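Local coordinates for periplasmic binding protein (Mycobacterium smegmatis, PDB 4MDY) that probably captures an iron-containing solute outside the membrane and delivers it to an ABC transporter for import, at residues V15-A20 with A138-Q143; A36-Q41 with T55-G60; L230-E235 with D258-T263. All blocks are in the same frame, centred on the assembly; numbering follows the deposited sequence.

Interaction 1: residues V15-A20 with A138-Q143; sequences VTVRHA and ATIIGQ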
loop_
_atom_site.group_PDB
_atom_site.type_symbol
_atom_site.label_atom_id
_atom_site.label_comp_id
_atom_site.label_asym_id
_atom_site.label_seq_id
_atom_site.Cartn_x
_atom_site.Cartn_y
_atom_site.Cartn_z
ATOM N N VAL A 15 -6.065 21.693 15.055
ATOM C CA VAL A 15 -5.192 21.464 13.905
ATOM C C VAL A 15 -6.009 21.616 12.630
ATOM O O VAL A 15 -7.163 21.181 12.556
ATOM C CB VAL A 15 -4.541 20.061 13.945
ATOM C CG1 VAL A 15 -3.917 19.696 12.603
ATOM C CG2 VAL A 15 -3.482 20.020 15.031
ATOM N N THR A 16 -5.405 22.232 11.623
ATOM C CA THR A 16 -6.049 22.381 10.329
ATOM C C THR A 16 -5.201 21.687 9.269
ATOM O O THR A 16 -4.012 21.939 9.166
ATOM C CB THR A 16 -6.267 23.865 10.000
ATOM O OG1 THR A 16 -7.207 24.409 10.936
ATOM C CG2 THR A 16 -6.796 24.045 8.584
ATOM N N VAL A 17 -5.814 20.792 8.501
ATOM C CA VAL A 17 -5.109 20.130 7.397
ATOM C C VAL A 17 -5.688 20.564 6.063
ATOM O O VAL A 17 -6.872 20.852 5.960
ATOM C CB VAL A 17 -5.107 18.587 7.500
ATOM C CG1 VAL A 17 -4.379 18.148 8.760
ATOM C CG2 VAL A 17 -6.515 18.015 7.464
ATOM N N ARG A 18 -4.830 20.601 5.051
ATOM C CA ARG A 18 -5.200 21.061 3.722
ATOM C C ARG A 18 -5.204 19.885 2.760
ATOM O O ARG A 18 -4.251 19.106 2.709
ATOM C CB ARG A 18 -4.222 22.140 3.259
ATOM C CG ARG A 18 -3.999 23.211 4.314
ATOM C CD ARG A 18 -3.109 24.329 3.803
ATOM N NE ARG A 18 -3.809 25.181 2.837
ATOM C CZ ARG A 18 -4.532 26.265 3.138
ATOM N NH1 ARG A 18 -4.681 26.668 4.401
ATOM N NH2 ARG A 18 -5.110 26.959 2.158
ATOM N N HIS A 19 -6.289 19.747 2.012
ATOM C CA HIS A 19 -6.465 18.602 1.128
ATOM C C HIS A 19 -7.168 19.030 -0.169
ATOM O O HIS A 19 -7.398 20.227 -0.401
ATOM C CB HIS A 19 -7.233 17.490 1.871
ATOM C CG HIS A 19 -8.507 17.953 2.501
ATOM N ND1 HIS A 19 -9.594 18.356 1.761
ATOM C CD2 HIS A 19 -8.868 18.089 3.799
ATOM C CE1 HIS A 19 -10.571 18.722 2.570
ATOM N NE2 HIS A 19 -10.156 18.572 3.813
ATOM N N ALA A 20 -7.512 18.055 -1.002
ATOM C CA ALA A 20 -8.053 18.320 -2.340
ATOM C C ALA A 20 -9.351 19.133 -2.348
ATOM O O ALA A 20 -9.655 19.792 -3.331
ATOM C CB ALA A 20 -8.260 17.013 -3.090
ATOM N N ALA A 138 0.389 9.398 4.866
ATOM C CA ALA A 138 0.864 9.267 6.239
ATOM C C ALA A 138 0.979 10.636 6.890
ATOM O O ALA A 138 0.535 10.834 8.014
ATOM C CB ALA A 138 2.210 8.560 6.271
ATOM N N THR A 139 1.562 11.589 6.170
ATOM C CA THR A 139 1.767 12.920 6.724
ATOM C C THR A 139 0.465 13.625 7.134
ATOM O O THR A 139 0.376 14.146 8.240
ATOM C CB THR A 139 2.579 13.809 5.766
ATOM O OG1 THR A 139 3.850 13.186 5.530
ATOM C CG2 THR A 139 2.816 15.182 6.376
ATOM N N ILE A 140 -0.535 13.646 6.259
ATOM C CA ILE A 140 -1.779 14.334 6.599
ATOM C C ILE A 140 -2.503 13.627 7.754
ATOM O O ILE A 140 -3.069 14.290 8.604
ATOM C CB ILE A 140 -2.707 14.534 5.386
ATOM C CG1 ILE A 140 -3.768 15.590 5.697
ATOM C CG2 ILE A 140 -3.360 13.227 4.957
ATOM C CD1 ILE A 140 -4.593 15.996 4.495
ATOM N N ILE A 141 -2.457 12.295 7.793
ATOM C CA ILE A 141 -3.108 11.537 8.881
ATOM C C ILE A 141 -2.427 11.799 10.228
ATOM O O ILE A 141 -3.099 12.005 11.243
ATOM C CB ILE A 141 -3.152 10.024 8.577
ATOM C CG1 ILE A 141 -4.073 9.765 7.387
ATOM C CG2 ILE A 141 -3.628 9.234 9.798
ATOM C CD1 ILE A 141 -3.985 8.358 6.828
ATOM N N GLY A 142 -1.094 11.791 10.223
ATOM C CA GLY A 142 -0.302 12.153 11.390
ATOM C C GLY A 142 -0.651 13.529 11.921
ATOM O O GLY A 142 -0.781 13.717 13.131
ATOM N N GLN A 143 -0.818 14.489 11.013
ATOM C CA GLN A 143 -1.235 15.844 11.389
ATOM C C GLN A 143 -2.611 15.849 12.049
ATOM O O GLN A 143 -2.790 16.406 13.133
ATOM C CB GLN A 143 -1.227 16.763 10.168
ATOM C CG GLN A 143 0.174 17.145 9.739
ATOM C CD GLN A 143 0.228 17.835 8.389
ATOM O OE1 GLN A 143 -0.730 18.466 7.952
ATOM N NE2 GLN A 143 1.360 17.721 7.725
HETATM O O HOH W 1 -1.566 20.431 9.998
HETATM O O HOH W 2 -2.218 19.777 5.817
#
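Val17 and Ile140 cross at about a right angle, and this crossing centres the contact between strand 15-19 and helix 134-144. The short axes run nearly antiparallel, at 157°, and the CA atoms of Val17 and Ile140 are the closest CA pair across the segments at 6.7 Å. Ile140 places CG1 anti to its backbone N (chi1 -163°) and continues extended, so the branch lies across the strand. Its CG1 touches Val17 CB at 3.7 Å, and its CD1 goes on to the strand backbone, 3.6 Å from Arg18 O, and rests against the CB of His19. Val17 CG1, anti to the carbonyl carbon, meets Gln143 CB at 3.7 Å in an oblique crossing. Two residues earlier, and also directed toward the helix, Val15 has its CG1 3.5 Å from the backbone O of Gln143.

Gln143 starts with CG anti to the carbonyl carbon (chi1 -74°) and extends beyond it, which carries OE1 to two waters on the strand edge. Water 1 donates to both Thr16 O and Gln143 OE1, the latter at 3.0 Å. Water 2 accepts from Arg18 N at 2.8 Å and donates to the same OE1. Val15 and Val17 pair through their backbones with Ile26 and Thr24 of strand 22-26, so the watered edge is the other side of this N-terminal beta hairpin. His19 NE2 is bonded to Thr24, also in the hairpin.

Direct contact is made by aliphatic groups on one another and on backbone oxygens; the hydrogen bonding between strand and helix goes through the two waters. Two water protons grip OE1, which should fix the carboxamide's rotation, and the waters satisfy a strand carbonyl and an N-H that the hairpin partner does not take.

Interaction 2: residues A36-Q41 with T55-G60; sequences AGLTEQ and TDWFGG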
loop_
_atom_site.group_PDB
_atom_site.type_symbol
_atom_site.label_atom_id
_atom_site.label_comp_id
_atom_site.label_asym_id
_atom_site.label_seq_id
_atom_site.Cartn_x
_atom_site.Cartn_y
_atom_site.Cartn_z
ATOM N N ALA A 36 -11.970 5.075 6.404
ATOM C CA ALA A 36 -12.930 4.885 5.324
ATOM C C ALA A 36 -12.297 4.447 3.986
ATOM O O ALA A 36 -13.018 4.108 3.036
ATOM C CB ALA A 36 -13.757 6.153 5.139
ATOM N N GLY A 37 -10.967 4.427 3.917
ATOM C CA GLY A 37 -10.268 3.973 2.716
ATOM C C GLY A 37 -9.576 2.631 2.878
ATOM O O GLY A 37 -9.707 1.966 3.897
ATOM N N LEU A 38 -8.796 2.261 1.874
ATOM C CA LEU A 38 -8.275 0.911 1.747
ATOM C C LEU A 38 -7.037 0.592 2.577
ATOM O O LEU A 38 -6.770 -0.582 2.826
ATOM C CB LEU A 38 -7.996 0.612 0.265
ATOM C CG LEU A 38 -9.232 0.699 -0.640
ATOM C CD1 LEU A 38 -8.868 0.476 -2.098
ATOM C CD2 LEU A 38 -10.298 -0.305 -0.198
ATOM N N THR A 39 -6.281 1.607 3.008
ATOM C CA THR A 39 -4.994 1.358 3.684
ATOM C C THR A 39 -4.710 2.229 4.922
ATOM O O THR A 39 -3.708 2.010 5.607
ATOM C CB THR A 39 -3.818 1.557 2.697
ATOM O OG1 THR A 39 -3.883 2.876 2.147
ATOM C CG2 THR A 39 -3.852 0.534 1.565
ATOM N N GLU A 40 -5.583 3.189 5.224
ATOM C CA GLU A 40 -5.322 4.197 6.259
ATOM C C GLU A 40 -5.187 3.625 7.667
ATOM O O GLU A 40 -4.574 4.261 8.539
ATOM C CB GLU A 40 -6.408 5.280 6.254
ATOM C CG GLU A 40 -6.433 6.134 4.997
ATOM C CD GLU A 40 -7.454 5.669 3.983
ATOM O OE1 GLU A 40 -7.461 4.463 3.682
ATOM O OE2 GLU A 40 -8.240 6.510 3.486
ATOM N N GLN A 41 -5.761 2.444 7.902
ATOM C CA GLN A 41 -5.674 1.832 9.217
ATOM C C GLN A 41 -4.228 1.619 9.646
ATOM O O GLN A 41 -3.936 1.691 10.825
ATOM C CB GLN A 41 -6.479 0.522 9.311
ATOM C CG GLN A 41 -5.928 -0.679 8.554
ATOM C CD GLN A 41 -6.467 -0.799 7.144
ATOM O OE1 GLN A 41 -6.787 0.203 6.491
ATOM N NE2 GLN A 41 -6.561 -2.027 6.658
ATOM N N THR A 55 -11.922 -0.236 6.864
ATOM C CA THR A 55 -12.495 -0.621 5.580
ATOM C C THR A 55 -11.645 -1.731 4.967
ATOM O O THR A 55 -10.428 -1.583 4.792
ATOM C CB THR A 55 -12.612 0.589 4.641
ATOM O OG1 THR A 55 -13.411 1.595 5.275
ATOM C CG2 THR A 55 -13.251 0.218 3.338
ATOM N N ASP A 56 -12.297 -2.849 4.663
ATOM C CA ASP A 56 -11.624 -4.018 4.114
ATOM C C ASP A 56 -11.241 -3.758 2.662
ATOM O O ASP A 56 -11.933 -3.030 1.950
ATOM C CB ASP A 56 -12.538 -5.253 4.213
ATOM C CG ASP A 56 -11.774 -6.569 4.153
ATOM O OD1 ASP A 56 -10.534 -6.580 4.262
ATOM O OD2 ASP A 56 -12.424 -7.614 4.000
ATOM N N TRP A 57 -10.126 -4.336 2.239
ATOM C CA TRP A 57 -9.673 -4.244 0.854
ATOM C C TRP A 57 -9.600 -5.643 0.230
ATOM O O TRP A 57 -10.385 -5.964 -0.660
ATOM C CB TRP A 57 -8.330 -3.501 0.795
ATOM C CG TRP A 57 -7.754 -3.333 -0.574
ATOM C CD1 TRP A 57 -8.386 -3.513 -1.776
ATOM C CD2 TRP A 57 -6.423 -2.912 -0.884
ATOM N NE1 TRP A 57 -7.518 -3.251 -2.810
ATOM C CE2 TRP A 57 -6.307 -2.882 -2.290
ATOM C CE3 TRP A 57 -5.311 -2.571 -0.107
ATOM C CZ2 TRP A 57 -5.122 -2.523 -2.937
ATOM C CZ3 TRP A 57 -4.135 -2.214 -0.749
ATOM C CH2 TRP A 57 -4.052 -2.189 -2.149
ATOM N N PHE A 58 -8.667 -6.469 0.689
ATOM C CA PHE A 58 -8.577 -7.860 0.225
ATOM C C PHE A 58 -7.862 -8.754 1.233
ATOM O O PHE A 58 -7.339 -8.269 2.239
ATOM C CB PHE A 58 -7.875 -7.933 -1.140
ATOM C CG PHE A 58 -6.386 -7.689 -1.083
ATOM C CD1 PHE A 58 -5.886 -6.400 -0.948
ATOM C CD2 PHE A 58 -5.486 -8.746 -1.187
ATOM C CE1 PHE A 58 -4.516 -6.169 -0.901
ATOM C CE2 PHE A 58 -4.116 -8.524 -1.142
ATOM C CZ PHE A 58 -3.631 -7.232 -0.998
ATOM N N GLY A 59 -7.860 -10.060 0.956
ATOM C CA GLY A 59 -7.118 -11.038 1.749
ATOM C C GLY A 59 -7.871 -11.723 2.879
ATOM O O GLY A 59 -7.332 -12.626 3.514
ATOM N N GLY A 60 -9.103 -11.296 3.146
ATOM C CA GLY A 60 -9.922 -11.894 4.204
ATOM C C GLY A 60 -9.266 -11.916 5.571
ATOM O O GLY A 60 -9.372 -12.901 6.299
HETATM O O HOH W 3 -9.390 1.219 6.391
HETATM O O HOH W 4 -7.971 -2.493 4.160
#
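In the N-terminal part of this family-8 solute-binding fold, the turn leading from strand 33-35 into helix 40-46 packs against the loop that follows strand 53-55. Trp57 carries the apolar half. Its CG is anti to the backbone N (chi1 -180°), and the indole stands across the Leu38 side chain at about a right angle. Leu38 CD1 sits 4.0 Å from the centroid of the five-membered ring, only 9° off its normal, a CH-pi contact; Phe58 CD1 covers the opposite face. Thr39 CG2 lies alongside at 3.6 Å from Trp57 CZ3, while Thr39 OG1 is bonded to Asn104. At the other end Thr55 CB abuts Gly37 O at 3.3 Å, its OG1 being held by Ser35 O.

Two waters fill the polar half. Water 3 accepts from Thr55 N at 3.0 Å and bonds to Gly37 O and Gln41 OE1; water 4 accepts from Gln41 NE2 at 2.9 Å and bonds to Leu38 O and Thr55 O. A PEG molecule, probably from the crystallisation liquor, lies close to Trp57 and may mark a pocket. The Gln41 carboxamide, at the start of helix 40-46, therefore links to the 55-60 loop through water, OE1 and NE2 each binding one.

Interaction 3: residues L230-E235 with D258-T263; sequences LIWTTE and DRNIFT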
loop_
_atom_site.group_PDB
_atom_site.type_symbol
_atom_site.label_atom_id
_atom_site.label_comp_id
_atom_site.label_asym_id
_atom_site.label_seq_id
_atom_site.Cartn_x
_atom_site.Cartn_y
_atom_site.Cartn_z
ATOM N N LEU A 230 12.118 -10.784 -11.816
ATOM C CA LEU A 230 10.687 -10.491 -11.865
ATOM C C LEU A 230 10.092 -10.811 -10.509
ATOM O O LEU A 230 10.286 -11.905 -9.980
ATOM C CB LEU A 230 9.973 -11.329 -12.932
ATOM C CG LEU A 230 10.539 -11.292 -14.346
ATOM C CD1 LEU A 230 9.691 -12.179 -15.245
ATOM C CD2 LEU A 230 10.596 -9.874 -14.889
ATOM N N ILE A 231 9.363 -9.850 -9.957
ATOM C CA ILE A 231 8.701 -10.007 -8.675
ATOM C C ILE A 231 7.217 -10.106 -8.961
ATOM O O ILE A 231 6.583 -9.122 -9.305
ATOM C CB ILE A 231 9.008 -8.812 -7.741
ATOM C CG1 ILE A 231 10.524 -8.611 -7.618
ATOM C CG2 ILE A 231 8.381 -9.024 -6.373
ATOM C CD1 ILE A 231 10.927 -7.276 -7.032
ATOM N N TRP A 232 6.678 -11.315 -8.859
ATOM C CA TRP A 232 5.255 -11.536 -9.082
ATOM C C TRP A 232 4.555 -11.522 -7.730
ATOM O O TRP A 232 4.913 -12.292 -6.834
ATOM C CB TRP A 232 5.017 -12.884 -9.741
ATOM C CG TRP A 232 5.754 -13.118 -11.019
ATOM C CD1 TRP A 232 7.055 -13.527 -11.160
ATOM C CD2 TRP A 232 5.228 -12.992 -12.343
ATOM N NE1 TRP A 232 7.368 -13.659 -12.491
ATOM C CE2 TRP A 232 6.267 -13.333 -13.240
ATOM C CE3 TRP A 232 3.982 -12.617 -12.862
ATOM C CZ2 TRP A 232 6.092 -13.325 -14.623
ATOM C CZ3 TRP A 232 3.806 -12.616 -14.238
ATOM C CH2 TRP A 232 4.860 -12.969 -15.105
ATOM N N THR A 233 3.548 -10.667 -7.579
ATOM C CA THR A 233 2.886 -10.512 -6.289
ATOM C C THR A 233 1.770 -11.546 -6.133
ATOM O O THR A 233 0.590 -11.215 -5.973
ATOM C CB THR A 233 2.383 -9.075 -6.069
ATOM O OG1 THR A 233 1.482 -8.702 -7.118
ATOM C CG2 THR A 233 3.582 -8.110 -6.034
ATOM N N THR A 234 2.176 -12.809 -6.197
ATOM C CA THR A 234 1.290 -13.938 -5.956
ATOM C C THR A 234 0.817 -13.945 -4.506
ATOM O O THR A 234 1.533 -13.485 -3.615
ATOM C CB THR A 234 2.000 -15.276 -6.259
ATOM O OG1 THR A 234 3.295 -15.296 -5.640
ATOM C CG2 THR A 234 2.158 -15.470 -7.751
ATOM N N GLU A 235 -0.387 -14.479 -4.288
ATOM C CA GLU A 235 -0.981 -14.591 -2.960
ATOM C C GLU A 235 -1.227 -16.054 -2.575
ATOM O O GLU A 235 -1.772 -16.330 -1.509
ATOM C CB GLU A 235 -2.297 -13.815 -2.909
ATOM C CG GLU A 235 -2.143 -12.332 -3.225
ATOM C CD GLU A 235 -3.460 -11.577 -3.208
ATOM O OE1 GLU A 235 -4.386 -11.997 -2.478
ATOM O OE2 GLU A 235 -3.564 -10.557 -3.926
ATOM N N ASP A 258 15.611 -19.227 -13.263
ATOM C CA ASP A 258 15.154 -19.182 -11.868
ATOM C C ASP A 258 15.318 -17.783 -11.258
ATOM O O ASP A 258 15.846 -17.640 -10.155
ATOM C CB ASP A 258 15.922 -20.211 -11.033
ATOM C CG ASP A 258 15.286 -20.471 -9.673
ATOM O OD1 ASP A 258 14.043 -20.554 -9.580
ATOM O OD2 ASP A 258 16.043 -20.619 -8.691
ATOM N N ARG A 259 14.854 -16.767 -11.983
ATOM C CA ARG A 259 14.924 -15.360 -11.543
ATOM C C ARG A 259 13.531 -14.773 -11.273
ATOM O O ARG A 259 13.366 -13.548 -11.200
ATOM C CB ARG A 259 15.674 -14.498 -12.564
ATOM C CG ARG A 259 17.029 -15.052 -12.990
ATOM C CD ARG A 259 18.057 -15.096 -11.861
ATOM N NE ARG A 259 18.791 -16.371 -11.845
ATOM C CZ ARG A 259 20.063 -16.563 -12.210
ATOM N NH1 ARG A 259 20.572 -17.789 -12.147
ATOM N NH2 ARG A 259 20.832 -15.561 -12.634
ATOM N N ASN A 260 12.541 -15.655 -11.127
ATOM C CA ASN A 260 11.221 -15.272 -10.655
ATOM C C ASN A 260 11.189 -15.299 -9.141
ATOM O O ASN A 260 11.690 -16.241 -8.522
ATOM C CB ASN A 260 10.146 -16.231 -11.156
ATOM C CG ASN A 260 9.903 -16.124 -12.650
ATOM O OD1 ASN A 260 9.817 -15.031 -13.213
ATOM N ND2 ASN A 260 9.752 -17.268 -13.293
ATOM N N ILE A 261 10.607 -14.259 -8.558
ATOM C CA ILE A 261 10.211 -14.267 -7.171
ATOM C C ILE A 261 8.685 -14.325 -7.124
ATOM O O ILE A 261 8.005 -13.447 -7.658
ATOM C CB ILE A 261 10.712 -13.016 -6.426
ATOM C CG1 ILE A 261 12.245 -12.992 -6.413
ATOM C CG2 ILE A 261 10.180 -13.001 -5.002
ATOM C CD1 ILE A 261 12.857 -11.688 -5.961
ATOM N N PHE A 262 8.156 -15.368 -6.496
ATOM C CA PHE A 262 6.727 -15.479 -6.265
ATOM C C PHE A 262 6.501 -15.207 -4.781
ATOM O O PHE A 262 6.875 -16.007 -3.923
ATOM C CB PHE A 262 6.197 -16.858 -6.676
ATOM C CG PHE A 262 6.445 -17.195 -8.128
ATOM C CD1 PHE A 262 5.705 -16.587 -9.135
ATOM C CD2 PHE A 262 7.430 -18.106 -8.488
ATOM C CE1 PHE A 262 5.928 -16.892 -10.473
ATOM C CE2 PHE A 262 7.659 -18.408 -9.818
ATOM C CZ PHE A 262 6.906 -17.805 -10.812
ATOM N N THR A 263 5.911 -14.051 -4.485
ATOM C CA THR A 263 5.752 -13.611 -3.111
ATOM C C THR A 263 4.807 -14.529 -2.348
ATOM O O THR A 263 3.912 -15.153 -2.926
ATOM C CB THR A 263 5.190 -12.181 -3.027
ATOM O OG1 THR A 263 3.898 -12.137 -3.653
ATOM C CG2 THR A 263 6.138 -11.183 -3.695
#
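The indole of Trp232 has Phe262 CE1 over one face, 3.6 Å from Trp232 CD1, while Asn260 OD1 and Ile261 O lie at its edge, near the ring plane. These groups share one face of a parallel strand pair, 229-233 with the outermost strand 260-262, joined by a beta-alpha-beta crossover through three short helices. The two rings point the same way and are tilted by 25°, but they are slid apart (centroids of the Trp232 five-membered ring and the Phe262 ring 4.9 Å), so overlap is slight. At the edge, Trp232 NE1 donates to Asn260 OD1 at 2.9 Å, with an N-H...O angle of 161°; the donor stands above the amide's carbonyl plane, 61° out of it. Asn260 ND2 is bonded to Thr255.

Helix 237-244 covers this face, whereas Ile231 and Ile261 point to the other, against Leu290 of helix 279-294. The backbone alternates regularly: Leu230 N to Arg259 O, Ile261 N to Leu230 O at 2.8 Å, Trp232 N to Ile261 O, and Thr263 N to Trp232 O at 3.1 Å. Near the C-terminal ends of the strands Thr233 centres an inverse gamma turn, and next to it two threonines exchange hydroxyl bonds, both in the carbonyl plane and on a lone pair: Thr263 OG1 donates to Thr234 O at 2.7 Å, and Thr234 OG1 to Thr263 O at 2.8 Å.

From the N terminus, the first strand opens the long loop that interaction 1 closes on helix 134-144, with 117 residues between its segments. Interaction 2 is nested inside it, closing a loop of 13 residues that holds the rest of helix 40-46 and the start of strand 53-55. The two touch where Ile141 CD1 packs on Glu40 CG at 3.8 Å, so helix 134-144, which packs on strand 15-19, also touches segment 36-41 at Glu40. Interaction 3 follows in series, closing a 22-residue, mainly helical loop in the parallel sheet of the C-terminal part. Its centre is about 35 Å from that of interaction 1, but it reaches interaction 2, where Phe58 CE2 meets Glu235 OE2 at 3.5 Å.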